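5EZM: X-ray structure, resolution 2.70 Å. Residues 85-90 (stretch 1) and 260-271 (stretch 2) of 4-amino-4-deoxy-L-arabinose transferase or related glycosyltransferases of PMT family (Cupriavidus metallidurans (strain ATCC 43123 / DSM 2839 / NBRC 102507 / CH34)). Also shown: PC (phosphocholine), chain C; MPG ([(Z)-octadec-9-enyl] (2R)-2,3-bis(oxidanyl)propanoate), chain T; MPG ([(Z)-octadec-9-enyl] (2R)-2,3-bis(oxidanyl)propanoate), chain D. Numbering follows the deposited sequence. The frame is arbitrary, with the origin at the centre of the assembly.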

# COMPACT_ATOMS: atom_id res chain seq x y z
N TYR A 85 -12.01 -9.39 -12.78
CA TYR A 85 -11.18 -8.22 -12.51
C TYR A 85 -9.78 -8.55 -13.00
O TYR A 85 -9.03 -9.26 -12.33
CB TYR A 85 -11.19 -7.87 -11.02
CG TYR A 85 -10.53 -6.56 -10.68
CD1 TYR A 85 -11.14 -5.35 -11.01
CD2 TYR A 85 -9.31 -6.52 -10.02
CE1 TYR A 85 -10.54 -4.14 -10.70
CE2 TYR A 85 -8.71 -5.32 -9.70
CZ TYR A 85 -9.33 -4.13 -10.04
OH TYR A 85 -8.73 -2.93 -9.73
N PHE A 86 -9.43 -8.05 -14.18
CA PHE A 86 -8.15 -8.33 -14.82
C PHE A 86 -7.23 -7.10 -14.84
O PHE A 86 -6.39 -6.97 -15.73
CB PHE A 86 -8.36 -8.85 -16.24
CG PHE A 86 -9.04 -10.18 -16.30
CD1 PHE A 86 -9.01 -11.04 -15.21
CD2 PHE A 86 -9.70 -10.58 -17.45
CE1 PHE A 86 -9.64 -12.28 -15.27
CE2 PHE A 86 -10.33 -11.82 -17.52
CZ PHE A 86 -10.30 -12.67 -16.43
N GLU A 87 -7.39 -6.20 -13.87
CA GLU A 87 -6.55 -5.01 -13.82
C GLU A 87 -5.28 -5.20 -13.00
O GLU A 87 -4.39 -4.34 -13.06
CB GLU A 87 -7.35 -3.80 -13.29
CG GLU A 87 -8.77 -3.64 -13.89
CD GLU A 87 -8.98 -2.36 -14.74
OE1 GLU A 87 -8.06 -1.53 -14.89
OE2 GLU A 87 -10.10 -2.18 -15.26
N LYS A 88 -5.15 -6.29 -12.25
CA LYS A 88 -4.00 -6.54 -11.39
C LYS A 88 -3.64 -8.02 -11.36
O LYS A 88 -4.52 -8.87 -11.53
CB LYS A 88 -4.24 -6.07 -9.94
CG LYS A 88 -4.61 -4.61 -9.78
CD LYS A 88 -3.46 -3.68 -10.11
CE LYS A 88 -3.93 -2.23 -10.07
NZ LYS A 88 -2.85 -1.27 -10.43
N PRO A 89 -2.37 -8.34 -11.15
CA PRO A 89 -1.96 -9.75 -10.96
C PRO A 89 -2.26 -10.20 -9.54
O PRO A 89 -2.57 -9.37 -8.67
CB PRO A 89 -0.44 -9.71 -11.23
CG PRO A 89 -0.18 -8.40 -11.89
CD PRO A 89 -1.21 -7.46 -11.35
N PRO A 90 -2.18 -11.50 -9.25
CA PRO A 90 -2.85 -12.05 -8.06
C PRO A 90 -2.00 -12.30 -6.81
O PRO A 90 -2.57 -12.77 -5.82
CB PRO A 90 -3.37 -13.39 -8.59
CG PRO A 90 -2.27 -13.84 -9.49
CD PRO A 90 -1.71 -12.59 -10.14
N GLU A 260 -9.80 -13.62 -23.29
CA GLU A 260 -9.76 -12.17 -23.36
C GLU A 260 -8.77 -11.55 -22.38
O GLU A 260 -8.61 -10.32 -22.38
CB GLU A 260 -11.16 -11.60 -23.11
CG GLU A 260 -11.65 -11.69 -21.66
CD GLU A 260 -12.09 -13.08 -21.25
OE1 GLU A 260 -12.02 -14.01 -22.09
OE2 GLU A 260 -12.50 -13.26 -20.09
N PHE A 261 -8.10 -12.36 -21.55
CA PHE A 261 -7.24 -11.78 -20.52
C PHE A 261 -6.01 -11.08 -21.09
O PHE A 261 -5.78 -9.91 -20.74
CB PHE A 261 -6.83 -12.85 -19.50
CG PHE A 261 -5.77 -12.39 -18.53
CD1 PHE A 261 -6.12 -11.81 -17.32
CD2 PHE A 261 -4.42 -12.54 -18.83
CE1 PHE A 261 -5.15 -11.38 -16.43
CE2 PHE A 261 -3.44 -12.11 -17.95
CZ PHE A 261 -3.81 -11.53 -16.75
N PRO A 262 -5.17 -11.71 -21.93
CA PRO A 262 -3.90 -11.06 -22.29
C PRO A 262 -4.07 -9.73 -23.00
O PRO A 262 -3.36 -8.76 -22.69
CB PRO A 262 -3.20 -12.10 -23.18
CG PRO A 262 -4.28 -12.98 -23.67
CD PRO A 262 -5.30 -13.03 -22.58
N ASN A 263 -5.01 -9.64 -23.95
CA ASN A 263 -5.25 -8.38 -24.64
C ASN A 263 -5.65 -7.29 -23.66
O ASN A 263 -5.21 -6.14 -23.78
CB ASN A 263 -6.32 -8.56 -25.71
CG ASN A 263 -6.51 -7.32 -26.56
OD1 ASN A 263 -5.69 -6.40 -26.53
ND2 ASN A 263 -7.59 -7.29 -27.34
N PHE A 264 -6.48 -7.63 -22.67
CA PHE A 264 -6.86 -6.65 -21.66
C PHE A 264 -5.66 -6.26 -20.80
O PHE A 264 -5.22 -5.10 -20.81
CB PHE A 264 -7.99 -7.20 -20.78
CG PHE A 264 -8.51 -6.22 -19.77
CD1 PHE A 264 -9.53 -5.35 -20.10
CD2 PHE A 264 -7.97 -6.16 -18.50
CE1 PHE A 264 -10.01 -4.44 -19.18
CE2 PHE A 264 -8.44 -5.26 -17.56
CZ PHE A 264 -9.47 -4.39 -17.91
N PHE A 265 -5.12 -7.22 -20.06
CA PHE A 265 -4.08 -6.92 -19.07
C PHE A 265 -2.86 -6.25 -19.70
O PHE A 265 -2.19 -5.46 -19.03
CB PHE A 265 -3.67 -8.20 -18.35
CG PHE A 265 -2.69 -7.97 -17.24
CD1 PHE A 265 -3.12 -7.60 -15.98
CD2 PHE A 265 -1.33 -8.13 -17.46
CE1 PHE A 265 -2.21 -7.39 -14.96
CE2 PHE A 265 -0.42 -7.92 -16.44
CZ PHE A 265 -0.86 -7.55 -15.19
N PHE A 266 -2.56 -6.55 -20.96
CA PHE A 266 -1.40 -5.95 -21.59
C PHE A 266 -1.74 -4.76 -22.48
O PHE A 266 -0.82 -4.06 -22.92
CB PHE A 266 -0.63 -6.99 -22.42
CG PHE A 266 0.02 -8.06 -21.58
CD1 PHE A 266 1.07 -7.74 -20.74
CD2 PHE A 266 -0.40 -9.37 -21.65
CE1 PHE A 266 1.68 -8.71 -19.96
CE2 PHE A 266 0.20 -10.35 -20.88
CZ PHE A 266 1.24 -10.02 -20.04
N ILE A 267 -3.02 -4.50 -22.75
CA ILE A 267 -3.38 -3.45 -23.70
C ILE A 267 -4.30 -2.42 -23.06
O ILE A 267 -4.29 -1.24 -23.43
CB ILE A 267 -3.99 -4.05 -24.97
CG1 ILE A 267 -2.97 -4.95 -25.68
CG2 ILE A 267 -4.44 -2.97 -25.94
CD1 ILE A 267 -1.71 -4.23 -26.08
N HIS A 268 -5.11 -2.84 -22.08
CA HIS A 268 -6.08 -1.94 -21.46
C HIS A 268 -5.43 -0.71 -20.84
O HIS A 268 -4.70 -0.82 -19.85
CB HIS A 268 -6.91 -2.67 -20.40
CG HIS A 268 -7.81 -1.78 -19.61
ND1 HIS A 268 -8.88 -1.11 -20.16
CD2 HIS A 268 -7.79 -1.44 -18.30
CE1 HIS A 268 -9.49 -0.40 -19.23
NE2 HIS A 268 -8.85 -0.58 -18.09
N GLU A 269 -5.70 0.47 -21.41
CA GLU A 269 -5.32 1.73 -20.78
C GLU A 269 -6.36 2.07 -19.73
O GLU A 269 -7.47 2.52 -20.05
CB GLU A 269 -5.20 2.84 -21.82
CG GLU A 269 -3.91 2.83 -22.64
CD GLU A 269 -3.98 1.90 -23.84
OE1 GLU A 269 -5.09 1.46 -24.19
OE2 GLU A 269 -2.91 1.62 -24.43
N HIS A 270 -6.02 1.85 -18.46
CA HIS A 270 -6.94 2.07 -17.36
C HIS A 270 -6.90 3.53 -16.91
O HIS A 270 -5.85 4.16 -16.90
CB HIS A 270 -6.61 1.15 -16.19
CG HIS A 270 -7.50 1.34 -15.00
ND1 HIS A 270 -8.86 1.12 -15.05
CD2 HIS A 270 -7.23 1.73 -13.73
CE1 HIS A 270 -9.39 1.36 -13.86
NE2 HIS A 270 -8.42 1.73 -13.04
N TRP A 271 -8.07 4.05 -16.53
CA TRP A 271 -8.17 5.41 -16.02
C TRP A 271 -9.43 5.52 -15.18
O TRP A 271 -10.44 4.88 -15.45
CB TRP A 271 -8.19 6.44 -17.16
CG TRP A 271 -9.39 6.35 -18.04
CD1 TRP A 271 -9.61 5.46 -19.05
CD2 TRP A 271 -10.55 7.20 -18.01
NE1 TRP A 271 -10.82 5.69 -19.64
CE2 TRP A 271 -11.42 6.76 -19.02
CE3 TRP A 271 -10.93 8.29 -17.22
CZ2 TRP A 271 -12.65 7.37 -19.27
CZ3 TRP A 271 -12.15 8.90 -17.47
CH2 TRP A 271 -12.99 8.44 -18.48
P1 PC C . 1.37 -3.77 -17.79
O1 PC C . 1.92 -4.61 -16.66
O3 PC C . 1.83 -4.36 -19.10
O4 PC C . 1.88 -2.35 -17.68
O2 PC C . -0.29 -3.76 -17.74
C1 PC C . -0.96 -2.61 -17.30
C2 PC C . -2.41 -2.59 -17.83
N1 PC C . -3.37 -2.75 -16.75
C3 PC C . -4.71 -2.83 -17.30
C4 PC C . -3.11 -3.97 -16.02
C5 PC C . -3.30 -1.61 -15.85
C2 MPG T . 5.59 -10.79 -22.92
C3 MPG T . 4.12 -10.66 -22.55
C4 MPG T . 3.19 -11.08 -23.68
C5 MPG T . 2.22 -9.95 -24.07
C6 MPG T . 1.09 -10.42 -25.00
C7 MPG T . 0.35 -9.25 -25.66
C8 MPG T . -0.97 -9.70 -26.34
C9 MPG T . -1.57 -8.60 -27.26
C10 MPG T . -2.72 -9.15 -28.14
C11 MPG T . -2.74 -8.51 -29.54
C12 MPG T . -3.68 -9.27 -30.53
C13 MPG T . -3.86 -8.51 -31.87
C1 MPG T . 6.47 -9.78 -22.18
C2 MPG D . -1.96 3.07 -17.64
C3 MPG D . -1.75 3.09 -19.14
C4 MPG D . -0.94 4.30 -19.60
C5 MPG D . -0.97 4.50 -21.12
C6 MPG D . -0.01 5.60 -21.59
C1 MPG D . -2.83 1.89 -17.19

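The contact between the two stretches buries 479 Å², both sides summed, and no hydrogen bond crosses it; aromatic packing and a shared metal site do the work. Phe86, whose CA lies 6.1 Å from the CA of Phe265, is the centre of the packing, with 126 Å² covered by stretch 2 and its CA-to-CB bond pointing toward the helix.

Glu260 comes first. Its CA-to-CB bond points sideways, but the chain, with chi1 p and chi2 m, brings OE2 within 3.7 Å of Phe86 CE2, at the edge of the ring and near its plane, where the weakly positive ring hydrogens can face a carboxylate oxygen. One turn on, Phe264 N donates a weak backbone hydrogen bond to Glu260 O (3.4 Å).

Phe261, in the helix, presents its ring edge to a face of Phe86. The centroids lie 5.1 Å apart, the planes meet at 77°, and Phe261 CD1 is 3.5 Å from Phe86 CG: a clear edge-to-face pair. Pro262 and Asn263 take no part.

Phe264, chi1 t, points toward stretch 1. Its CD2 packs 3.5 Å from Phe86 CB, while its CE2 lies 3.2 Å from Phe86 O, again at the ring edge. Glu87 OE2 approaches the same edge, 3.5 Å from Phe264 CZ.

Phe265 starts sideways, yet its ring reaches stretch 1, and 67 Å² of the residue is covered there. Phe265 CD1 is 3.3 Å from Phe86 O, so this carbonyl oxygen meets the edges of two successive phenylalanine rings. Farther out, Phe265 CZ packs against Pro89 CG at 3.5 Å, an apolar contact suited to the compact proline ring. Over one face of Phe265 lies C4 of the phosphocholine, a methyl carbon that also sits 3.2 Å from Glu87 O, so the ligand touches both stretches.

Phe266 and Ile267 do not touch stretch 1. His268 is the first residue to leave helical phi/psi, and from here the contact passes to the metal site. Glu87 begins with CA-to-CB pointing away, but its carboxylate returns: OE1 is 3.4 Å from His268 CD2 and 2.8 Å from His270 ND1. The latter distance would suit a hydrogen bond, but both atoms bind a metal, and OE1 lies over a face of the His270 ring rather than in its plane. His268 NE2 is likewise a metal ligand, 3.4 Å from Glu87 OE1. Carboxylate and imidazole are typical zinc ligands, and the zinc ion here ties the buried Glu87 to both histidines.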